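PDB 6W5Q: peptidoglycan synthase activator LpoP from Pseudomonas aeruginosa, which activates a peptidoglycan synthase as a probable outer-membrane lipoprotein, its C-terminal globular TPR domain, the part modelled here, probably serving protein-protein recognition. Local coordinates for residues P46-L52 with Y78-R82; A72-L76 with L89-I93. All coordinates share one frame. Numbering follows the deposited sequence.

In the fold
The domain is all helical, and both contacts fall within its tetratricopeptide-repeat region. Their segments alternate along the chain: 46-52, at the start of helix 49-61, comes first, then 72-76 on helix 65-78, then 78-82 in the loop behind that helix, and finally 89-93 on helix 83-99. Contact 1 joins the start of helix 49-61, with the loop before it, to the link between helices 65-78 and 83-99; contact 2 packs helix 65-78 on helix 83-99. Their centres lie about 10 Å apart and they touch directly, Leu-52 CD1 lying 3.5 Å from Gly-75 CA. Together they tie one helical hairpin, 49-61 with 65-78, to the next helix of the array.

Contact 1 of 2, residues P46-L52 with Y78-R82; sequences PREPQVL and YANGR
Tyr-78, Arg-47 and Pro-49 carry most of this contact between the start of helix 49-61 and the link from helix 65-78 to helix 83-99. The closest CA pair is Pro-49 and Tyr-78, 5.7 Å apart. Residues 79-82 form a type II beta turn, with Gly-81 at positive phi, and Arg-82 takes the N-cap position of helix 83-99. Arg-47 (chi1 t, chi2 -120°) lays its CG over one face of the Tyr-78 ring (chi1 m), 4.0 Å from the centroid and 15° off the normal, a CH-pi contact. Arg-47 NH2 gives a weak hydrogen bond to Tyr-78 O (3.0 Å), while Tyr-78 OH bonds to Arg-74. Leu-52 CD1 meets Tyr-78 CE2 at 3.4 Å. Pro-49, first residue of its helix, places CD 3.9 Å from Tyr-78 CB and CB 4.1 Å from Ala-79 CB. Glu-48 N-caps this helix, OE1 accepting from Gln-50 N at 2.9 Å, and the same OE1 forms a salt bridge with Arg-82 NH1 (3.6 Å). Joining the first helix of one hairpin to the entry of the next is consistent with a TPR array. Adhesion thus rests mainly on apolar and CH-pi packing around Tyr-78 and Pro-49, supplemented by arginine polar contacts at the rim.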
ATOM      1  N   PRO A  46      -0.674  -4.015 -13.407  1.00 36.51           N
ATOM      2  CA  PRO A  46       0.576  -4.272 -12.669  1.00 41.59           C
ATOM      3  C   PRO A  46       1.294  -3.006 -12.216  1.00 42.33           C
ATOM      4  O   PRO A  46       2.215  -3.100 -11.395  1.00 49.00           O
ATOM      5  CB  PRO A  46       1.425  -5.052 -13.681  1.00 35.70           C
ATOM      6  CG  PRO A  46       0.965  -4.518 -15.015  1.00 34.68           C
ATOM      7  CD  PRO A  46      -0.515  -4.241 -14.860  1.00 37.61           C
ATOM      8  N   ARG A  47       0.893  -1.837 -12.712  1.00 42.64           N
ATOM      9  CA  ARG A  47       1.615  -0.585 -12.498  1.00 50.53           C
ATOM     10  C   ARG A  47       0.738   0.447 -11.793  1.00 49.85           C
ATOM     11  O   ARG A  47       1.064   1.637 -11.786  1.00 49.46           O
ATOM     12  CB  ARG A  47       2.130  -0.053 -13.848  1.00 58.46           C
ATOM     13  CG  ARG A  47       3.124   1.118 -13.818  1.00 66.07           C
ATOM     14  CD  ARG A  47       2.578   2.348 -14.574  1.00 71.77           C
ATOM     15  NE  ARG A  47       3.465   3.515 -14.501  1.00 76.40           N
ATOM     16  CZ  ARG A  47       3.217   4.621 -13.799  1.00 73.20           C
ATOM     17  NH1 ARG A  47       4.088   5.626 -13.801  1.00 66.00           N
ATOM     18  NH2 ARG A  47       2.094   4.732 -13.101  1.00 72.69           N
ATOM     19  N   GLU A  48      -0.384   0.018 -11.202  1.00 49.03           N
ATOM     20  CA  GLU A  48      -1.308   0.941 -10.558  1.00 42.82           C
ATOM     21  C   GLU A  48      -0.852   1.198  -9.121  1.00 43.49           C
ATOM     22  O   GLU A  48      -0.941   0.283  -8.286  1.00 35.65           O
ATOM     23  CB  GLU A  48      -2.732   0.396 -10.593  1.00 41.75           C
ATOM     24  CG  GLU A  48      -3.786   1.222  -9.833  1.00 49.41           C
ATOM     25  CD  GLU A  48      -3.805   2.709 -10.188  1.00 61.62           C
ATOM     26  OE1 GLU A  48      -3.265   3.525  -9.402  1.00 61.78           O
ATOM     27  OE2 GLU A  48      -4.375   3.065 -11.242  1.00 69.09           O
ATOM     28  N   PRO A  49      -0.367   2.392  -8.793  1.00 42.57           N
ATOM     29  CA  PRO A  49       0.067   2.636  -7.404  1.00 36.29           C
ATOM     30  C   PRO A  49      -1.064   2.520  -6.395  1.00 34.31           C
ATOM     31  O   PRO A  49      -0.818   2.138  -5.243  1.00 29.43           O
ATOM     32  CB  PRO A  49       0.648   4.051  -7.455  1.00 37.99           C
ATOM     33  CG  PRO A  49       0.184   4.641  -8.768  1.00 45.49           C
ATOM     34  CD  PRO A  49      -0.077   3.508  -9.699  1.00 39.24           C
ATOM     35  N   GLN A  50      -2.302   2.816  -6.790  1.00 33.97           N
ATOM     36  CA  GLN A  50      -3.401   2.688  -5.840  1.00 41.20           C
ATOM     37  C   GLN A  50      -3.634   1.232  -5.458  1.00 37.13           C
ATOM     38  O   GLN A  50      -3.988   0.938  -4.309  1.00 35.34           O
ATOM     39  CB  GLN A  50      -4.672   3.326  -6.408  1.00 45.99           C
ATOM     40  CG  GLN A  50      -4.699   4.859  -6.271  1.00 56.65           C
ATOM     41  CD  GLN A  50      -5.626   5.335  -5.165  1.00 64.10           C
ATOM     42  OE1 GLN A  50      -5.761   4.672  -4.133  1.00 64.44           O
ATOM     43  NE2 GLN A  50      -6.278   6.485  -5.373  1.00 66.91           N
ATOM     44  N   VAL A  51      -3.401   0.304  -6.380  1.00 32.47           N
ATOM     45  CA  VAL A  51      -3.466  -1.105  -6.018  1.00 33.67           C
ATOM     46  C   VAL A  51      -2.381  -1.429  -5.005  1.00 29.89           C
ATOM     47  O   VAL A  51      -2.636  -2.075  -3.979  1.00 27.93           O
ATOM     48  CB  VAL A  51      -3.348  -1.993  -7.267  1.00 34.58           C
ATOM     49  CG1 VAL A  51      -3.221  -3.456  -6.856  1.00 34.54           C
ATOM     50  CG2 VAL A  51      -4.547  -1.807  -8.146  1.00 31.30           C
ATOM     51  N   LEU A  52      -1.155  -0.974  -5.279  1.00 32.61           N
ATOM     52  CA  LEU A  52      -0.024  -1.247  -4.390  1.00 33.78           C
ATOM     53  C   LEU A  52      -0.231  -0.610  -3.022  1.00 32.50           C
ATOM     54  O   LEU A  52       0.103  -1.206  -1.987  1.00 25.82           O
ATOM     55  CB  LEU A  52       1.270  -0.754  -5.050  1.00 27.56           C
ATOM     56  CG  LEU A  52       1.528  -1.567  -6.326  1.00 33.94           C
ATOM     57  CD1 LEU A  52       2.680  -1.068  -7.133  1.00 35.00           C
ATOM     58  CD2 LEU A  52       1.736  -3.033  -5.994  1.00 33.92           C
ATOM     59  N   TYR A  78       5.686   4.401  -9.052  1.00 37.75           N
ATOM     60  CA  TYR A  78       4.661   4.572 -10.074  1.00 42.29           C
ATOM     61  C   TYR A  78       3.754   5.755  -9.771  1.00 44.40           C
ATOM     62  O   TYR A  78       2.859   6.062 -10.560  1.00 49.45           O
ATOM     63  CB  TYR A  78       3.794   3.309 -10.205  1.00 37.58           C
ATOM     64  CG  TYR A  78       4.513   1.973 -10.305  1.00 39.41           C
ATOM     65  CD1 TYR A  78       5.789   1.868 -10.841  1.00 44.12           C
ATOM     66  CD2 TYR A  78       3.887   0.807  -9.882  1.00 41.02           C
ATOM     67  CE1 TYR A  78       6.426   0.633 -10.932  1.00 39.67           C
ATOM     68  CE2 TYR A  78       4.504  -0.421  -9.972  1.00 38.40           C
ATOM     69  CZ  TYR A  78       5.778  -0.504 -10.492  1.00 41.66           C
ATOM     70  OH  TYR A  78       6.392  -1.733 -10.574  1.00 39.22           O
ATOM     71  N   ALA A  79       3.949   6.395  -8.633  1.00 44.91           N
ATOM     72  CA  ALA A  79       3.072   7.435  -8.131  1.00 47.96           C
ATOM     73  C   ALA A  79       3.523   8.827  -8.541  1.00 51.02           C
ATOM     74  O   ALA A  79       3.030   9.804  -7.980  1.00 53.47           O
ATOM     75  CB  ALA A  79       2.987   7.342  -6.601  1.00 38.75           C
ATOM     76  N   ASN A  80       4.439   8.935  -9.504  1.00 56.28           N
ATOM     77  CA  ASN A  80       5.021  10.227  -9.852  1.00 59.84           C
ATOM     78  C   ASN A  80       3.952  11.206 -10.312  1.00 59.46           C
ATOM     79  O   ASN A  80       3.085  10.869 -11.122  1.00 62.01           O
ATOM     80  CB  ASN A  80       6.081  10.055 -10.933  1.00 69.64           C
ATOM     81  CG  ASN A  80       7.481  10.011 -10.358  1.00 80.22           C
ATOM     82  OD1 ASN A  80       7.668   9.750  -9.164  1.00 75.18           O
ATOM     83  ND2 ASN A  80       8.480  10.276 -11.202  1.00 87.71           N
ATOM     84  N   GLY A  81       4.014  12.423  -9.777  1.00 60.67           N
ATOM     85  CA  GLY A  81       3.003  13.423 -10.063  1.00 61.06           C
ATOM     86  C   GLY A  81       1.647  13.082  -9.485  1.00 59.75           C
ATOM     87  O   GLY A  81       0.617  13.371 -10.108  1.00 61.70           O
ATOM     88  N   ARG A  82       1.621  12.446  -8.314  1.00 58.76           N
ATOM     89  CA  ARG A  82       0.382  12.110  -7.612  1.00 50.90           C
ATOM     90  C   ARG A  82       0.611  12.359  -6.127  1.00 50.71           C
ATOM     91  O   ARG A  82       0.748  11.421  -5.335  1.00 50.12           O
ATOM     92  CB  ARG A  82      -0.035  10.665  -7.900  1.00 52.51           C
ATOM     93  CG  ARG A  82      -0.132  10.353  -9.398  1.00 52.24           C
ATOM     94  CD  ARG A  82      -0.708   8.986  -9.693  1.00 51.24           C
ATOM     95  NE  ARG A  82      -2.147   8.912  -9.442  1.00 58.89           N
ATOM     96  CZ  ARG A  82      -2.919   7.881  -9.786  1.00 59.06           C
ATOM     97  NH1 ARG A  82      -2.397   6.825 -10.408  1.00 49.02           N
ATOM     98  NH2 ARG A  82      -4.215   7.908  -9.509  1.00 63.96           N
TER

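Contact 2 of 2, residues A72-L76 with L89-I93; sequences ARRGL and LWELI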
ATOM      1  N   ALA A  72       4.908  -0.814  -0.862  1.00 29.40           N
ATOM      2  CA  ALA A  72       4.659   0.625  -0.843  1.00 30.88           C
ATOM      3  C   ALA A  72       5.772   1.391  -1.552  1.00 30.52           C
ATOM      4  O   ALA A  72       5.514   2.391  -2.244  1.00 26.06           O
ATOM      5  CB  ALA A  72       4.505   1.115   0.596  1.00 27.26           C
ATOM      6  N   ARG A  73       7.021   0.936  -1.388  1.00 29.53           N
ATOM      7  CA  ARG A  73       8.135   1.597  -2.060  1.00 29.01           C
ATOM      8  C   ARG A  73       8.055   1.389  -3.557  1.00 31.28           C
ATOM      9  O   ARG A  73       8.468   2.253  -4.335  1.00 29.43           O
ATOM     10  CB  ARG A  73       9.471   1.091  -1.511  1.00 30.18           C
ATOM     11  CG  ARG A  73       9.897   1.765  -0.225  1.00 36.02           C
ATOM     12  CD  ARG A  73      11.415   1.977  -0.192  1.00 45.06           C
ATOM     13  NE  ARG A  73      11.833   3.096   0.668  1.00 46.47           N
ATOM     14  CZ  ARG A  73      12.129   2.955   1.955  1.00 43.59           C
ATOM     15  NH1 ARG A  73      12.049   1.759   2.509  1.00 46.55           N
ATOM     16  NH2 ARG A  73      12.493   3.991   2.686  1.00 44.23           N
ATOM     17  N   ARG A  74       7.499   0.256  -3.976  1.00 33.36           N
ATOM     18  CA  ARG A  74       7.273   0.048  -5.397  1.00 30.80           C
ATOM     19  C   ARG A  74       6.136   0.938  -5.898  1.00 27.66           C
ATOM     20  O   ARG A  74       6.272   1.605  -6.926  1.00 28.74           O
ATOM     21  CB  ARG A  74       7.002  -1.438  -5.678  1.00 29.93           C
ATOM     22  CG  ARG A  74       7.033  -1.775  -7.158  1.00 31.04           C
ATOM     23  CD  ARG A  74       7.335  -3.242  -7.415  1.00 32.17           C
ATOM     24  NE  ARG A  74       6.287  -4.123  -6.922  1.00 29.67           N
ATOM     25  CZ  ARG A  74       5.208  -4.460  -7.622  1.00 36.12           C
ATOM     26  NH1 ARG A  74       5.017  -3.977  -8.852  1.00 34.95           N
ATOM     27  NH2 ARG A  74       4.312  -5.274  -7.088  1.00 31.56           N
ATOM     28  N   GLY A  75       5.005   0.962  -5.192  1.00 25.77           N
ATOM     29  CA  GLY A  75       3.927   1.868  -5.581  1.00 29.43           C
ATOM     30  C   GLY A  75       4.405   3.295  -5.761  1.00 31.91           C
ATOM     31  O   GLY A  75       4.034   3.973  -6.726  1.00 32.37           O
ATOM     32  N   LEU A  76       5.278   3.746  -4.862  1.00 29.78           N
ATOM     33  CA  LEU A  76       5.832   5.095  -4.930  1.00 34.36           C
ATOM     34  C   LEU A  76       6.503   5.369  -6.272  1.00 36.92           C
ATOM     35  O   LEU A  76       6.297   6.425  -6.870  1.00 34.13           O
ATOM     36  CB  LEU A  76       6.822   5.275  -3.783  1.00 32.25           C
ATOM     37  CG  LEU A  76       7.156   6.622  -3.179  1.00 41.11           C
ATOM     38  CD1 LEU A  76       5.924   7.468  -2.950  1.00 42.06           C
ATOM     39  CD2 LEU A  76       7.844   6.334  -1.873  1.00 45.11           C
ATOM     40  N   LEU A  89       1.658   6.845   0.650  1.00 28.77           N
ATOM     41  CA  LEU A  89       2.617   5.739   0.595  1.00 29.99           C
ATOM     42  C   LEU A  89       3.781   5.967   1.569  1.00 31.61           C
ATOM     43  O   LEU A  89       4.201   5.041   2.279  1.00 28.03           O
ATOM     44  CB  LEU A  89       3.106   5.546  -0.854  1.00 25.07           C
ATOM     45  CG  LEU A  89       2.099   4.896  -1.842  1.00 34.61           C
ATOM     46  CD1 LEU A  89       2.376   5.267  -3.287  1.00 27.92           C
ATOM     47  CD2 LEU A  89       2.039   3.348  -1.722  1.00 24.31           C
ATOM     48  N   TRP A  90       4.287   7.203   1.659  1.00 31.36           N
ATOM     49  CA  TRP A  90       5.370   7.455   2.606  1.00 29.69           C
ATOM     50  C   TRP A  90       4.926   7.198   4.046  1.00 28.34           C
ATOM     51  O   TRP A  90       5.678   6.611   4.834  1.00 29.95           O
ATOM     52  CB  TRP A  90       5.904   8.876   2.454  1.00 31.15           C
ATOM     53  CG  TRP A  90       6.912   9.023   1.357  1.00 30.15           C
ATOM     54  CD1 TRP A  90       6.825   9.852   0.273  1.00 34.41           C
ATOM     55  CD2 TRP A  90       8.174   8.334   1.235  1.00 30.12           C
ATOM     56  NE1 TRP A  90       7.949   9.720  -0.513  1.00 36.91           N
ATOM     57  CE2 TRP A  90       8.793   8.803   0.056  1.00 27.83           C
ATOM     58  CE3 TRP A  90       8.840   7.376   2.011  1.00 28.21           C
ATOM     59  CZ2 TRP A  90      10.036   8.339  -0.373  1.00 30.86           C
ATOM     60  CZ3 TRP A  90      10.082   6.912   1.576  1.00 34.10           C
ATOM     61  CH2 TRP A  90      10.661   7.392   0.393  1.00 29.97           C
ATOM     62  N   GLU A  91       3.706   7.623   4.406  1.00 30.28           N
ATOM     63  CA  GLU A  91       3.194   7.333   5.745  1.00 35.33           C
ATOM     64  C   GLU A  91       3.135   5.830   5.997  1.00 34.12           C
ATOM     65  O   GLU A  91       3.501   5.361   7.077  1.00 33.68           O
ATOM     66  CB  GLU A  91       1.811   7.961   5.948  1.00 30.14           C
ATOM     67  CG  GLU A  91       1.163   7.541   7.266  1.00 33.14           C
ATOM     68  CD  GLU A  91       2.010   7.919   8.501  1.00 39.45           C
ATOM     69  OE1 GLU A  91       2.782   8.908   8.435  1.00 37.69           O
ATOM     70  OE2 GLU A  91       1.905   7.226   9.549  1.00 41.23           O
ATOM     71  N   LEU A  92       2.694   5.057   5.000  1.00 33.33           N
ATOM     72  CA  LEU A  92       2.748   3.603   5.108  1.00 32.75           C
ATOM     73  C   LEU A  92       4.174   3.113   5.316  1.00 31.30           C
ATOM     74  O   LEU A  92       4.417   2.185   6.093  1.00 29.57           O
ATOM     75  CB  LEU A  92       2.163   2.960   3.848  1.00 33.57           C
ATOM     76  CG  LEU A  92       0.704   2.514   3.881  1.00 41.90           C
ATOM     77  CD1 LEU A  92      -0.219   3.666   4.287  1.00 44.09           C
ATOM     78  CD2 LEU A  92       0.300   1.907   2.518  1.00 37.95           C
ATOM     79  N   ILE A  93       5.132   3.702   4.603  1.00 28.44           N
ATOM     80  CA  ILE A  93       6.522   3.273   4.747  1.00 31.61           C
ATOM     81  C   ILE A  93       7.040   3.600   6.147  1.00 27.57           C
ATOM     82  O   ILE A  93       7.741   2.793   6.767  1.00 29.08           O
ATOM     83  CB  ILE A  93       7.380   3.920   3.643  1.00 29.78           C
ATOM     84  CG1 ILE A  93       6.981   3.356   2.279  1.00 26.79           C
ATOM     85  CG2 ILE A  93       8.877   3.750   3.929  1.00 33.09           C
ATOM     86  CD1 ILE A  93       7.560   4.099   1.111  1.00 30.56           C
TER
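Helices 65-78 and 83-99 run almost antiparallel here: the axes of segments 72-76 and 89-93 approach to 9.2 Å with 157° between their N-to-C directions (signed crossing angle -157°). The nearest CA atoms are those of Ala-72 and Leu-89, 5.7 Å apart. Both backbones are regular helix, as the i+4 bonds Leu-76 N to Ala-72 O (3.0 Å) and Ile-93 N to Leu-89 O (2.8 Å) attest, and no hydrogen bond crosses between them.

Two small residues of 72-76 face the partner helix. Ala-72 points its CB at it, 3.7 Å from Ile-93 CG1 and 4.1 Å from Leu-89 CD2. Nearly one turn on, Gly-75 offers bare backbone to Leu-89, whose CD1 sits 3.8 Å from Gly-75 C; a CB there would lie tight against Leu-89 CD2. Leu-76 buries the most surface of the ten residues. Its CD2 hangs over the face of Trp-90, 3.5 Å from the centroid of the six-membered ring and 22° off the normal, a CH-pi contact, and also reaches Ile-93 CD1 at 3.7 Å. Arg-73 CG packs on Ile-93 CD1 at 3.6 Å, its guanidinium comes to the edge of the indole, and its charge is paired with Glu-69. Helix 49-61 adds Ala-56 against Ala-72 and Tyr-53 against Leu-92, while Ala-109 of helix 103-114 touches both Trp-90 and Ile-93.

Helix 83-99 thus packs on helices 65-78, 103-114 and 49-61. With 65-78 closing one helical hairpin and 83-99 opening the next, this is the layered antiparallel arrangement of the tetratricopeptide-repeat fold.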